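Local structure of Xaa-Pro dipeptidase (1WY2) at residues G206-D212 / I224-V230; E156-E162 / S199-R205; I243-A247 / I271-Y277; I142-A146 / L170-A176. The protein probably hydrolyses Xaa-Pro dipeptides, releasing proline and a nonpolar amino acid, as a homodimeric two-metal peptidase of the M24B family. All blocks are in the same frame, centred on the assembly; numbering follows the deposited sequence.

All four contacts lie in the M24 metallopeptidase (pita-bread) domain. Contact 1 is the metal-bearing hairpin, whose D212 binds zinc. Segment 199-205 of contact 2 runs directly into it: the two centres are 12 Å apart, and K201 NZ meets D207 OD2 (3.1 Å). Contact 4 pairs helices 130-153 and 160-173 beside the same hairpin, I224 CG2 lying 3.8 Å from A143 CB, and puts the M171 side chain about 10 Å from that of D212. Contacts 2 and 4 share helix 160-173 and both reach the second subunit. Contact 3 joins another helix pair, about 18 Å from contact 1 between centres, with the I272 side chain about 10 Å from that of metal ligand E316.

Contact 1: residues G206-D212 / I224-V230; sequences GDLVVID and ITRTIVV. With ZN (zinc ion), chain D.
Strands 208-212 and 224-229 form an antiparallel hairpin base, their axes 4.6 Å apart at 159°. V209-I228 and I211-R226 are hydrogen-bonded pairs: V209 N to I228 O 2.8 Å, I228 N to V209 O 3.0 Å, I211 N to R226 O and R226 N to I211 O both 2.9 Å. L208-V229, V210-T227 and D212-T225 are non-hydrogen-bonded pairs, CA atoms 4.1-4.4 Å apart. At the open end V230 N bonds to D207 O (2.9 Å) and G206 N to V230 O (2.5 Å).

On one face V209 (t) fits between I228 and V230: V209 CB lies 4.0 Å from I228 CG1, V209 CG2 3.9 Å from V230 CG2. I228 (p) brings CD1 within 4.3 Å of I211 CD1. On the other face L208 CD2 touches T227 CG2 (3.8 Å) and V229 CG2 (3.5 Å), while V210 CG1 meets T225 CG2 at 3.6 Å.

D212 (t) ends that row, its OD1 2.0 Å from zinc in the two-metal site characteristic of M24 peptidases, its OD2 salt-bridged to R328; D223 and E330 share this ion. Strand 184-187 flanks 208-212, strand 325-336 packs on the L208-V210-T227 face, and helix 130-153 covers I224 and R226.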
loop_
_atom_site.group_PDB
_atom_site.type_symbol
_atom_site.label_atom_id
_atom_site.label_comp_id
_atom_site.label_asym_id
_atom_site.label_seq_id
_atom_site.Cartn_x
_atom_site.Cartn_y
_atom_site.Cartn_z
ATOM N N GLY A 206 -15.147 30.373 4.009
ATOM C CA GLY A 206 -13.987 31.178 3.668
ATOM C C GLY A 206 -12.756 30.309 3.469
ATOM O O GLY A 206 -11.685 30.794 3.114
ATOM N N ASP A 207 -12.917 29.011 3.700
ATOM C CA ASP A 207 -11.827 28.047 3.559
ATOM C C ASP A 207 -11.503 27.675 2.120
ATOM O O ASP A 207 -12.403 27.470 1.308
ATOM C CB ASP A 207 -12.182 26.732 4.266
ATOM C CG ASP A 207 -11.759 26.693 5.715
ATOM O OD1 ASP A 207 -11.274 27.718 6.240
ATOM O OD2 ASP A 207 -11.919 25.613 6.330
ATOM N N LEU A 208 -10.213 27.593 1.810
ATOM C CA LEU A 208 -9.787 27.106 0.504
ATOM C C LEU A 208 -9.830 25.609 0.797
ATOM O O LEU A 208 -9.471 25.192 1.900
ATOM C CB LEU A 208 -8.337 27.499 0.200
ATOM C CG LEU A 208 -8.075 28.762 -0.620
ATOM C CD1 LEU A 208 -6.608 29.136 -0.522
ATOM C CD2 LEU A 208 -8.476 28.523 -2.073
ATOM N N VAL A 209 -10.281 24.801 -0.155
ATOM C CA VAL A 209 -10.329 23.360 0.065
ATOM C C VAL A 209 -9.741 22.650 -1.144
ATOM O O VAL A 209 -10.249 22.780 -2.261
ATOM C CB VAL A 209 -11.773 22.848 0.280
ATOM C CG1 VAL A 209 -11.744 21.371 0.690
ATOM C CG2 VAL A 209 -12.475 23.684 1.347
ATOM N N VAL A 210 -8.654 21.922 -0.918
ATOM C CA VAL A 210 -8.001 21.174 -1.983
ATOM C C VAL A 210 -8.563 19.756 -1.940
ATOM O O VAL A 210 -8.586 19.123 -0.882
ATOM C CB VAL A 210 -6.465 21.134 -1.781
ATOM C CG1 VAL A 210 -5.808 20.287 -2.874
ATOM C CG2 VAL A 210 -5.902 22.549 -1.809
ATOM N N ILE A 211 -9.028 19.280 -3.092
ATOM C CA ILE A 211 -9.609 17.945 -3.225
ATOM C C ILE A 211 -8.760 17.155 -4.219
ATOM O O ILE A 211 -8.810 17.408 -5.420
ATOM C CB ILE A 211 -11.055 18.038 -3.764
ATOM C CG1 ILE A 211 -11.879 18.979 -2.877
ATOM C CG2 ILE A 211 -11.694 16.652 -3.807
ATOM C CD1 ILE A 211 -13.162 19.469 -3.528
ATOM N N ASP A 212 -7.979 16.207 -3.711
ATOM C CA ASP A 212 -7.103 15.384 -4.547
ATOM C C ASP A 212 -7.501 13.929 -4.301
ATOM O O ASP A 212 -7.379 13.420 -3.186
ATOM C CB ASP A 212 -5.638 15.617 -4.145
ATOM C CG ASP A 212 -4.642 15.065 -5.154
ATOM O OD1 ASP A 212 -4.995 14.168 -5.949
ATOM O OD2 ASP A 212 -3.480 15.527 -5.134
ATOM N N ILE A 224 -6.837 13.280 -9.851
ATOM C CA ILE A 224 -7.383 14.604 -10.124
ATOM C C ILE A 224 -7.386 15.481 -8.873
ATOM O O ILE A 224 -7.551 14.985 -7.764
ATOM C CB ILE A 224 -8.838 14.484 -10.664
ATOM C CG1 ILE A 224 -9.378 15.855 -11.069
ATOM C CG2 ILE A 224 -9.743 13.872 -9.597
ATOM C CD1 ILE A 224 -10.803 15.814 -11.630
ATOM N N THR A 225 -7.169 16.782 -9.058
ATOM C CA THR A 225 -7.202 17.729 -7.948
ATOM C C THR A 225 -7.937 18.988 -8.377
ATOM O O THR A 225 -7.663 19.552 -9.436
ATOM C CB THR A 225 -5.796 18.201 -7.478
ATOM O OG1 THR A 225 -5.008 17.083 -7.056
ATOM C CG2 THR A 225 -5.939 19.162 -6.292
ATOM N N ARG A 226 -8.883 19.418 -7.556
ATOM C CA ARG A 226 -9.605 20.657 -7.818
ATOM C C ARG A 226 -9.605 21.415 -6.501
ATOM O O ARG A 226 -9.658 20.812 -5.432
ATOM C CB ARG A 226 -11.047 20.388 -8.259
ATOM C CG ARG A 226 -11.174 19.810 -9.662
ATOM C CD ARG A 226 -10.766 20.818 -10.734
ATOM N NE ARG A 226 -10.871 20.238 -12.071
ATOM C CZ ARG A 226 -9.925 19.498 -12.641
ATOM N NH1 ARG A 226 -8.784 19.251 -12.000
ATOM N NH2 ARG A 226 -10.132 18.978 -13.841
ATOM N N THR A 227 -9.524 22.734 -6.577
ATOM C CA THR A 227 -9.536 23.543 -5.369
ATOM C C THR A 227 -10.740 24.464 -5.453
ATOM O O THR A 227 -11.022 25.026 -6.510
ATOM C CB THR A 227 -8.252 24.393 -5.242
ATOM O OG1 THR A 227 -7.116 23.528 -5.118
ATOM C CG2 THR A 227 -8.323 25.300 -4.012
ATOM N N ILE A 228 -11.457 24.593 -4.343
ATOM C CA ILE A 228 -12.627 25.462 -4.280
ATOM C C ILE A 228 -12.513 26.329 -3.030
ATOM O O ILE A 228 -11.567 26.200 -2.255
ATOM C CB ILE A 228 -13.953 24.651 -4.190
ATOM C CG1 ILE A 228 -13.973 23.816 -2.907
ATOM C CG2 ILE A 228 -14.102 23.744 -5.409
ATOM C CD1 ILE A 228 -15.276 23.077 -2.674
ATOM N N VAL A 229 -13.471 27.232 -2.858
ATOM C CA VAL A 229 -13.513 28.085 -1.679
ATOM C C VAL A 229 -14.938 28.004 -1.165
ATOM O O VAL A 229 -15.888 28.060 -1.947
ATOM C CB VAL A 229 -13.193 29.565 -1.991
ATOM C CG1 VAL A 229 -13.423 30.412 -0.743
ATOM C CG2 VAL A 229 -11.751 29.707 -2.457
ATOM N N VAL A 230 -15.084 27.838 0.142
ATOM C CA VAL A 230 -16.406 27.761 0.744
ATOM C C VAL A 230 -16.849 29.199 0.975
ATOM O O VAL A 230 -16.352 29.873 1.872
ATOM C CB VAL A 230 -16.365 27.004 2.085
ATOM C CG1 VAL A 230 -17.765 26.933 2.686
ATOM C CG2 VAL A 230 -15.814 25.600 1.868
HETATM ZN ZN ZN D . -3.496 13.925 -7.264
#

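Contact 2: residues E156-E162 / S199-R205; sequences EGKKERE and SDKRIER
E156, K158 and K159 are extended beside the irregular segment 199-205 before helix 160-173, with K159 as N-cap; G157 breaks the run at phi 101°, where a side chain would jam against E156 O. Backbones bridge at K159 and R202: G157 N bonds to I203 O and I203 N to K158 O (both 2.7 Å), E160 N to K201 O (3.0 Å), R161 N to S199 O (2.9 Å).

E160 (m, t) turns OE1 onto S199 OG (2.7 Å) and S199 N (3.0 Å), while OE2 bonds to S187; S199 (p) makes an ST turn, OG accepting from K201 N. R202, extended through chi2 and chi3 (t, t), turns at chi4 (-73°) to bring NH1 to G157 O (2.7 Å). E156 OE1 salt-bridges R205 NE (2.6 Å), the hydrogen bond weak.

D200 OD2 forms a salt bridge and weak hydrogen bond with R161 NH2 (3.1 Å), networked through D200 OD1 to K159 NZ (3.8 Å, long). Exposed charges thus supplement main-chain bonds tying the helix start to the lead-in of strand 208-217.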
loop_
_atom_site.group_PDB
_atom_site.type_symbol
_atom_site.label_atom_id
_atom_site.label_comp_id
_atom_site.label_asym_id
_atom_site.label_seq_id
_atom_site.Cartn_x
_atom_site.Cartn_y
_atom_site.Cartn_z
ATOM N N GLU A 156 -19.689 24.466 5.234
ATOM C CA GLU A 156 -19.187 24.806 6.556
ATOM C C GLU A 156 -19.740 23.822 7.581
ATOM O O GLU A 156 -20.922 23.477 7.547
ATOM C CB GLU A 156 -19.589 26.240 6.919
ATOM C CG GLU A 156 -21.088 26.486 6.922
ATOM C CD GLU A 156 -21.435 27.950 6.726
ATOM O OE1 GLU A 156 -21.140 28.485 5.637
ATOM O OE2 GLU A 156 -21.998 28.567 7.655
ATOM N N GLY A 157 -18.874 23.354 8.477
ATOM C CA GLY A 157 -19.293 22.418 9.505
ATOM C C GLY A 157 -18.949 20.966 9.222
ATOM O O GLY A 157 -18.806 20.165 10.146
ATOM N N LYS A 158 -18.817 20.619 7.946
ATOM C CA LYS A 158 -18.498 19.249 7.556
ATOM C C LYS A 158 -17.073 18.856 7.940
ATOM O O LYS A 158 -16.153 19.670 7.864
ATOM C CB LYS A 158 -18.668 19.079 6.042
ATOM C CG LYS A 158 -20.023 19.503 5.499
ATOM C CD LYS A 158 -21.124 18.553 5.941
ATOM C CE LYS A 158 -22.302 18.586 4.974
ATOM N NZ LYS A 158 -23.141 17.362 5.075
ATOM N N LYS A 159 -16.900 17.605 8.354
ATOM C CA LYS A 159 -15.585 17.096 8.719
ATOM C C LYS A 159 -14.909 16.579 7.442
ATOM O O LYS A 159 -15.526 15.853 6.663
ATOM C CB LYS A 159 -15.726 15.963 9.739
ATOM C CG LYS A 159 -14.407 15.357 10.183
ATOM C CD LYS A 159 -14.604 14.305 11.274
ATOM C CE LYS A 159 -15.149 14.920 12.554
ATOM N NZ LYS A 159 -15.225 13.927 13.665
ATOM N N GLU A 160 -13.650 16.958 7.228
ATOM C CA GLU A 160 -12.909 16.540 6.035
ATOM C C GLU A 160 -12.986 15.036 5.789
ATOM O O GLU A 160 -13.287 14.590 4.681
ATOM C CB GLU A 160 -11.440 16.943 6.152
ATOM C CG GLU A 160 -11.205 18.435 6.328
ATOM C CD GLU A 160 -9.735 18.765 6.509
ATOM O OE1 GLU A 160 -8.974 17.867 6.927
ATOM O OE2 GLU A 160 -9.342 19.922 6.250
ATOM N N ARG A 161 -12.708 14.259 6.830
ATOM C CA ARG A 161 -12.730 12.804 6.728
ATOM C C ARG A 161 -14.088 12.251 6.314
ATOM O O ARG A 161 -14.163 11.239 5.618
ATOM C CB ARG A 161 -12.319 12.182 8.062
ATOM C CG ARG A 161 -12.372 10.662 8.076
ATOM C CD ARG A 161 -11.035 10.086 8.476
ATOM N NE ARG A 161 -10.499 10.753 9.657
ATOM C CZ ARG A 161 -9.219 10.734 10.005
ATOM N NH1 ARG A 161 -8.339 10.079 9.261
ATOM N NH2 ARG A 161 -8.816 11.380 11.090
ATOM N N GLU A 162 -15.164 12.903 6.746
ATOM C CA GLU A 162 -16.498 12.435 6.397
ATOM C C GLU A 162 -16.775 12.669 4.918
ATOM O O GLU A 162 -17.456 11.869 4.274
ATOM C CB GLU A 162 -17.553 13.123 7.275
ATOM C CG GLU A 162 -17.604 12.544 8.686
ATOM C CD GLU A 162 -18.537 13.291 9.620
ATOM O OE1 GLU A 162 -19.564 13.829 9.154
ATOM O OE2 GLU A 162 -18.250 13.318 10.833
ATOM N N SER A 199 -8.737 14.898 7.305
ATOM C CA SER A 199 -8.611 14.738 8.754
ATOM C C SER A 199 -9.909 15.030 9.507
ATOM O O SER A 199 -10.978 15.155 8.912
ATOM C CB SER A 199 -7.507 15.658 9.281
ATOM O OG SER A 199 -7.930 17.013 9.276
ATOM N N ASP A 200 -9.808 15.140 10.828
ATOM C CA ASP A 200 -10.981 15.414 11.649
ATOM C C ASP A 200 -11.354 16.892 11.667
ATOM O O ASP A 200 -12.384 17.271 12.225
ATOM C CB ASP A 200 -10.755 14.916 13.078
ATOM C CG ASP A 200 -10.719 13.408 13.164
ATOM O OD1 ASP A 200 -11.696 12.768 12.719
ATOM O OD2 ASP A 200 -9.720 12.860 13.672
ATOM N N LYS A 201 -10.518 17.725 11.055
ATOM C CA LYS A 201 -10.785 19.156 11.004
ATOM C C LYS A 201 -12.114 19.423 10.316
ATOM O O LYS A 201 -12.447 18.778 9.324
ATOM C CB LYS A 201 -9.682 19.890 10.235
ATOM C CG LYS A 201 -9.962 21.382 10.046
ATOM C CD LYS A 201 -8.900 22.056 9.185
ATOM C CE LYS A 201 -9.160 23.549 9.043
ATOM N NZ LYS A 201 -10.474 23.859 8.412
ATOM N N ARG A 202 -12.878 20.371 10.845
ATOM C CA ARG A 202 -14.145 20.715 10.230
ATOM C C ARG A 202 -13.941 21.911 9.314
ATOM O O ARG A 202 -13.198 22.840 9.633
ATOM C CB ARG A 202 -15.207 21.013 11.291
ATOM C CG ARG A 202 -15.712 19.747 11.979
ATOM C CD ARG A 202 -16.843 20.010 12.957
ATOM N NE ARG A 202 -17.287 18.771 13.594
ATOM C CZ ARG A 202 -17.997 17.821 12.991
ATOM N NH1 ARG A 202 -18.362 17.958 11.723
ATOM N NH2 ARG A 202 -18.338 16.726 13.656
ATOM N N ILE A 203 -14.591 21.864 8.160
ATOM C CA ILE A 203 -14.494 22.924 7.166
ATOM C C ILE A 203 -15.225 24.190 7.622
ATOM O O ILE A 203 -16.308 24.117 8.197
ATOM C CB ILE A 203 -15.070 22.419 5.825
ATOM C CG1 ILE A 203 -14.257 21.203 5.365
ATOM C CG2 ILE A 203 -15.044 23.524 4.776
ATOM C CD1 ILE A 203 -14.852 20.458 4.191
ATOM N N GLU A 204 -14.625 25.350 7.367
ATOM C CA GLU A 204 -15.230 26.624 7.761
ATOM C C GLU A 204 -15.476 27.496 6.540
ATOM O O GLU A 204 -14.799 27.349 5.520
ATOM C CB GLU A 204 -14.312 27.385 8.724
ATOM C CG GLU A 204 -13.780 26.570 9.891
ATOM C CD GLU A 204 -12.966 27.413 10.856
ATOM O OE1 GLU A 204 -13.574 28.149 11.665
ATOM O OE2 GLU A 204 -11.719 27.351 10.799
ATOM N N ARG A 205 -16.439 28.408 6.635
ATOM C CA ARG A 205 -16.719 29.294 5.511
ATOM C C ARG A 205 -15.494 30.174 5.277
ATOM O O ARG A 205 -14.873 30.650 6.228
ATOM C CB ARG A 205 -17.956 30.162 5.788
ATOM C CG ARG A 205 -18.292 31.124 4.651
ATOM C CD ARG A 205 -19.669 31.748 4.821
ATOM N NE ARG A 205 -20.742 30.822 4.467
ATOM C CZ ARG A 205 -21.120 30.555 3.219
ATOM N NH1 ARG A 205 -20.517 31.148 2.199
ATOM N NH2 ARG A 205 -22.105 29.698 2.988
#

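Contact 3: residues I243-A247 / I271-Y277; sequences IVLEA and IIAEYGY
Two helices of the M24 domain, 235-254 and 261-274, pack where the second ends; the nearest CA pairs are A247-I271 (6.0 Å) and I243-I272 (6.6 Å). Helical backbone runs through 243-247, whereas the other segment leaves the helix in a Schellman motif: G276 has phi 87°, with Y277 N bonded to I272 O (3.1 Å) and G276 N to A273 O (2.8 Å).

I243 (chi1 m, chi2 t) is the central side chain. Its CG2 meets I272 CG1 at 4.1 Å, CG1 sits 4.0 Å from the Y275 ring centroid and 9° off the normal as a CH-pi contact over the face, and CD1 reaches both Y275 CG (3.7 Å) and Y277 CE2 (3.6 Å). V244 points away, packing on V327 and I329 of strand 325-336. E246 (t, t) extends OE1 to accept a 2.7 Å hydrogen bond from Y275 OH. A247 allows close approach, its CB 4.0 Å from both I271 CG2 and I272 CG1.

I319 of strand 312-321 backs I243, I272 and Y277, whose OH bonds to E239. The chemistry is thus mainly apolar: an aliphatic seam flanked at one end by two tyrosine rings, with the E246-Y275 hydrogen bond at its edge.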
loop_
_atom_site.group_PDB
_atom_site.type_symbol
_atom_site.label_atom_id
_atom_site.label_comp_id
_atom_site.label_asym_id
_atom_site.label_seq_id
_atom_site.Cartn_x
_atom_site.Cartn_y
_atom_site.Cartn_z
ATOM N N ILE A 243 -3.128 32.247 -10.525
ATOM C CA ILE A 243 -1.768 31.918 -10.948
ATOM C C ILE A 243 -1.618 30.417 -11.215
ATOM O O ILE A 243 -1.048 30.012 -12.228
ATOM C CB ILE A 243 -0.746 32.364 -9.881
ATOM C CG1 ILE A 243 -0.768 33.893 -9.760
ATOM C CG2 ILE A 243 0.654 31.870 -10.247
ATOM C CD1 ILE A 243 0.094 34.439 -8.637
ATOM N N VAL A 244 -2.125 29.592 -10.308
ATOM C CA VAL A 244 -2.037 28.146 -10.495
ATOM C C VAL A 244 -2.852 27.732 -11.724
ATOM O O VAL A 244 -2.418 26.895 -12.512
ATOM C CB VAL A 244 -2.549 27.385 -9.252
ATOM C CG1 VAL A 244 -2.597 25.886 -9.537
ATOM C CG2 VAL A 244 -1.623 27.655 -8.067
ATOM N N LEU A 245 -4.029 28.331 -11.890
ATOM C CA LEU A 245 -4.886 28.023 -13.034
ATOM C C LEU A 245 -4.176 28.365 -14.340
ATOM O O LEU A 245 -4.219 27.602 -15.306
ATOM C CB LEU A 245 -6.194 28.814 -12.946
ATOM C CG LEU A 245 -7.190 28.604 -14.091
ATOM C CD1 LEU A 245 -7.685 27.159 -14.085
ATOM C CD2 LEU A 245 -8.356 29.566 -13.934
ATOM N N GLU A 246 -3.526 29.522 -14.369
ATOM C CA GLU A 246 -2.813 29.960 -15.564
ATOM C C GLU A 246 -1.675 28.998 -15.898
ATOM O O GLU A 246 -1.496 28.605 -17.052
ATOM C CB GLU A 246 -2.244 31.359 -15.350
ATOM C CG GLU A 246 -1.536 31.933 -16.567
ATOM C CD GLU A 246 -0.761 33.193 -16.241
ATOM O OE1 GLU A 246 -1.128 33.882 -15.264
ATOM O OE2 GLU A 246 0.210 33.502 -16.965
ATOM N N ALA A 247 -0.908 28.627 -14.879
ATOM C CA ALA A 247 0.217 27.717 -15.057
ATOM C C ALA A 247 -0.243 26.332 -15.504
ATOM O O ALA A 247 0.367 25.726 -16.382
ATOM C CB ALA A 247 1.008 27.608 -13.752
ATOM N N ILE A 271 6.225 30.303 -14.891
ATOM C CA ILE A 271 5.062 31.171 -14.735
ATOM C C ILE A 271 4.877 31.518 -13.262
ATOM O O ILE A 271 4.726 32.687 -12.901
ATOM C CB ILE A 271 3.778 30.485 -15.267
ATOM C CG1 ILE A 271 3.794 30.485 -16.798
ATOM C CG2 ILE A 271 2.537 31.194 -14.739
ATOM C CD1 ILE A 271 2.674 29.691 -17.432
ATOM N N ILE A 272 4.899 30.498 -12.411
ATOM C CA ILE A 272 4.733 30.712 -10.979
ATOM C C ILE A 272 5.908 31.495 -10.388
ATOM O O ILE A 272 5.722 32.325 -9.501
ATOM C CB ILE A 272 4.566 29.360 -10.240
ATOM C CG1 ILE A 272 3.247 28.710 -10.674
ATOM C CG2 ILE A 272 4.573 29.575 -8.730
ATOM C CD1 ILE A 272 2.994 27.335 -10.081
ATOM N N ALA A 273 7.113 31.240 -10.889
ATOM C CA ALA A 273 8.298 31.934 -10.396
ATOM C C ALA A 273 8.265 33.415 -10.769
ATOM O O ALA A 273 8.705 34.264 -9.992
ATOM C CB ALA A 273 9.560 31.278 -10.947
ATOM N N GLU A 274 7.743 33.722 -11.954
ATOM C CA GLU A 274 7.653 35.108 -12.409
ATOM C C GLU A 274 6.775 35.944 -11.484
ATOM O O GLU A 274 6.987 37.150 -11.333
ATOM C CB GLU A 274 7.099 35.175 -13.835
ATOM C CG GLU A 274 8.084 34.758 -14.911
ATOM C CD GLU A 274 7.548 34.998 -16.312
ATOM O OE1 GLU A 274 6.540 34.360 -16.686
ATOM O OE2 GLU A 274 8.133 35.828 -17.039
ATOM N N TYR A 275 5.777 35.309 -10.875
ATOM C CA TYR A 275 4.895 36.012 -9.957
ATOM C C TYR A 275 5.524 36.099 -8.569
ATOM O O TYR A 275 4.961 36.713 -7.668
ATOM C CB TYR A 275 3.532 35.314 -9.858
ATOM C CG TYR A 275 2.626 35.531 -11.051
ATOM C CD1 TYR A 275 2.514 34.569 -12.055
ATOM C CD2 TYR A 275 1.882 36.702 -11.176
ATOM C CE1 TYR A 275 1.676 34.768 -13.156
ATOM C CE2 TYR A 275 1.045 36.912 -12.273
ATOM C CZ TYR A 275 0.946 35.942 -13.256
ATOM O OH TYR A 275 0.110 36.140 -14.332
ATOM N N GLY A 276 6.690 35.479 -8.403
ATOM C CA GLY A 276 7.383 35.515 -7.126
ATOM C C GLY A 276 6.994 34.432 -6.137
ATOM O O GLY A 276 7.356 34.507 -4.961
ATOM N N TYR A 277 6.270 33.420 -6.609
ATOM C CA TYR A 277 5.822 32.319 -5.755
ATOM C C TYR A 277 6.606 31.025 -5.979
ATOM O O TYR A 277 6.189 29.956 -5.528
ATOM C CB TYR A 277 4.336 32.045 -6.003
ATOM C CG TYR A 277 3.397 33.053 -5.375
ATOM C CD1 TYR A 277 3.134 33.029 -4.006
ATOM C CD2 TYR A 277 2.770 34.027 -6.149
ATOM C CE1 TYR A 277 2.265 33.949 -3.419
ATOM C CE2 TYR A 277 1.896 34.959 -5.571
ATOM C CZ TYR A 277 1.652 34.911 -4.207
ATOM O OH TYR A 277 0.793 35.819 -3.627
#

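Contact 4: residues I142-A146 / L170-A176; sequences IADKA and LMKMNGA
A helix pair of the pita-bread M24 fold, 130-153 with 160-173, meets beside the metal-bearing hairpin; the second helix closes in a Schellman motif. G175 is its C-prime residue (phi 110°), with A176 N bonded to M171 O (3.0 Å) and G175 N to K172 O (3.1 Å). I142 and M171 have the closest CA atoms (6.1 Å).

I142 (m, t) points across the interface: its CG2 lies 3.9 Å from M171 CG and 4.3 Å from A176 CB, while CD1 touches N174 O at 3.5 Å, just past the helix end. One turn on, A146 CB lies 3.6 Å from M171 CG, and L170 CD2 3.7 Å from K145 O. I142 and M171 also pack on A215 of strand 208-217. A176 O accepts a bond from R161 of the second subunit.

N174 ND2 folds back onto L170 O (2.7 Å). At the solvent-facing edge a water accepts from K145 NZ (3.2 Å) and donates weakly to N174 OD1 (3.5 Å).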
loop_
_atom_site.group_PDB
_atom_site.type_symbol
_atom_site.label_atom_id
_atom_site.label_comp_id
_atom_site.label_asym_id
_atom_site.label_seq_id
_atom_site.Cartn_x
_atom_site.Cartn_y
_atom_site.Cartn_z
ATOM N N ILE A 142 -14.756 8.157 -13.206
ATOM C CA ILE A 142 -15.170 7.861 -11.841
ATOM C C ILE A 142 -14.591 8.918 -10.897
ATOM O O ILE A 142 -15.255 9.350 -9.953
ATOM C CB ILE A 142 -14.691 6.450 -11.412
ATOM C CG1 ILE A 142 -15.433 5.389 -12.231
ATOM C CG2 ILE A 142 -14.923 6.236 -9.916
ATOM C CD1 ILE A 142 -14.991 3.973 -11.954
ATOM N N ALA A 143 -13.358 9.340 -11.162
ATOM C CA ALA A 143 -12.716 10.354 -10.325
ATOM C C ALA A 143 -13.450 11.685 -10.485
ATOM O O ALA A 143 -13.648 12.409 -9.510
ATOM C CB ALA A 143 -11.243 10.510 -10.713
ATOM N N ASP A 144 -13.847 12.006 -11.716
ATOM C CA ASP A 144 -14.582 13.248 -11.971
ATOM C C ASP A 144 -15.881 13.250 -11.169
ATOM O O ASP A 144 -16.250 14.256 -10.563
ATOM C CB ASP A 144 -14.912 13.404 -13.464
ATOM C CG ASP A 144 -13.759 13.983 -14.268
ATOM O OD1 ASP A 144 -13.068 14.893 -13.759
ATOM O OD2 ASP A 144 -13.558 13.543 -15.422
ATOM N N LYS A 145 -16.577 12.118 -11.168
ATOM C CA LYS A 145 -17.829 12.008 -10.427
ATOM C C LYS A 145 -17.587 12.197 -8.935
ATOM O O LYS A 145 -18.405 12.793 -8.231
ATOM C CB LYS A 145 -18.482 10.644 -10.672
ATOM C CG LYS A 145 -19.086 10.493 -12.056
ATOM C CD LYS A 145 -19.713 9.125 -12.233
ATOM C CE LYS A 145 -20.402 9.022 -13.585
ATOM N NZ LYS A 145 -21.038 7.688 -13.776
ATOM N N ALA A 146 -16.452 11.694 -8.457
ATOM C CA ALA A 146 -16.117 11.807 -7.044
ATOM C C ALA A 146 -15.841 13.257 -6.665
ATOM O O ALA A 146 -16.273 13.721 -5.612
ATOM C CB ALA A 146 -14.908 10.939 -6.721
ATOM N N LEU A 170 -18.802 6.432 -2.995
ATOM C CA LEU A 170 -19.356 6.670 -4.323
ATOM C C LEU A 170 -18.490 6.034 -5.407
ATOM O O LEU A 170 -19.008 5.425 -6.346
ATOM C CB LEU A 170 -19.490 8.176 -4.587
ATOM C CG LEU A 170 -19.993 8.560 -5.983
ATOM C CD1 LEU A 170 -21.445 8.121 -6.142
ATOM C CD2 LEU A 170 -19.866 10.062 -6.188
ATOM N N MET A 171 -17.172 6.166 -5.280
ATOM C CA MET A 171 -16.274 5.590 -6.276
ATOM C C MET A 171 -16.436 4.074 -6.346
ATOM O O MET A 171 -16.492 3.498 -7.431
ATOM C CB MET A 171 -14.816 5.947 -5.966
ATOM C CG MET A 171 -14.469 7.410 -6.233
ATOM S SD MET A 171 -12.682 7.717 -6.391
ATOM C CE MET A 171 -12.204 7.831 -4.656
ATOM N N LYS A 172 -16.521 3.434 -5.187
ATOM C CA LYS A 172 -16.678 1.984 -5.134
ATOM C C LYS A 172 -18.003 1.544 -5.741
ATOM O O LYS A 172 -18.070 0.539 -6.453
ATOM C CB LYS A 172 -16.597 1.500 -3.686
ATOM C CG LYS A 172 -15.245 1.717 -3.050
ATOM C CD LYS A 172 -15.301 1.509 -1.546
ATOM C CE LYS A 172 -14.039 2.035 -0.883
ATOM N NZ LYS A 172 -14.093 1.918 0.601
ATOM N N MET A 173 -19.060 2.297 -5.467
ATOM C CA MET A 173 -20.366 1.940 -5.995
ATOM C C MET A 173 -20.460 2.220 -7.487
ATOM O O MET A 173 -21.413 1.800 -8.146
ATOM C CB MET A 173 -21.463 2.672 -5.219
ATOM C CG MET A 173 -21.528 2.259 -3.748
ATOM S SD MET A 173 -21.935 0.504 -3.473
ATOM C CE MET A 173 -20.380 -0.298 -3.740
ATOM N N ASN A 174 -19.462 2.919 -8.019
ATOM C CA ASN A 174 -19.422 3.221 -9.442
ATOM C C ASN A 174 -18.458 2.305 -10.187
ATOM O O ASN A 174 -18.138 2.542 -11.353
ATOM C CB ASN A 174 -19.050 4.684 -9.675
ATOM C CG ASN A 174 -20.251 5.601 -9.591
ATOM O OD1 ASN A 174 -21.141 5.558 -10.443
ATOM N ND2 ASN A 174 -20.291 6.430 -8.559
ATOM N N GLY A 175 -17.991 1.260 -9.506
ATOM C CA GLY A 175 -17.103 0.305 -10.147
ATOM C C GLY A 175 -15.648 0.264 -9.722
ATOM O O GLY A 175 -14.937 -0.685 -10.055
ATOM N N ALA A 176 -15.188 1.275 -8.995
ATOM C CA ALA A 176 -13.796 1.294 -8.565
ATOM C C ALA A 176 -13.505 0.205 -7.532
ATOM O O ALA A 176 -14.345 -0.103 -6.688
ATOM C CB ALA A 176 -13.447 2.664 -7.994
HETATM O O HOH W 1 -23.516 7.764 -11.739
#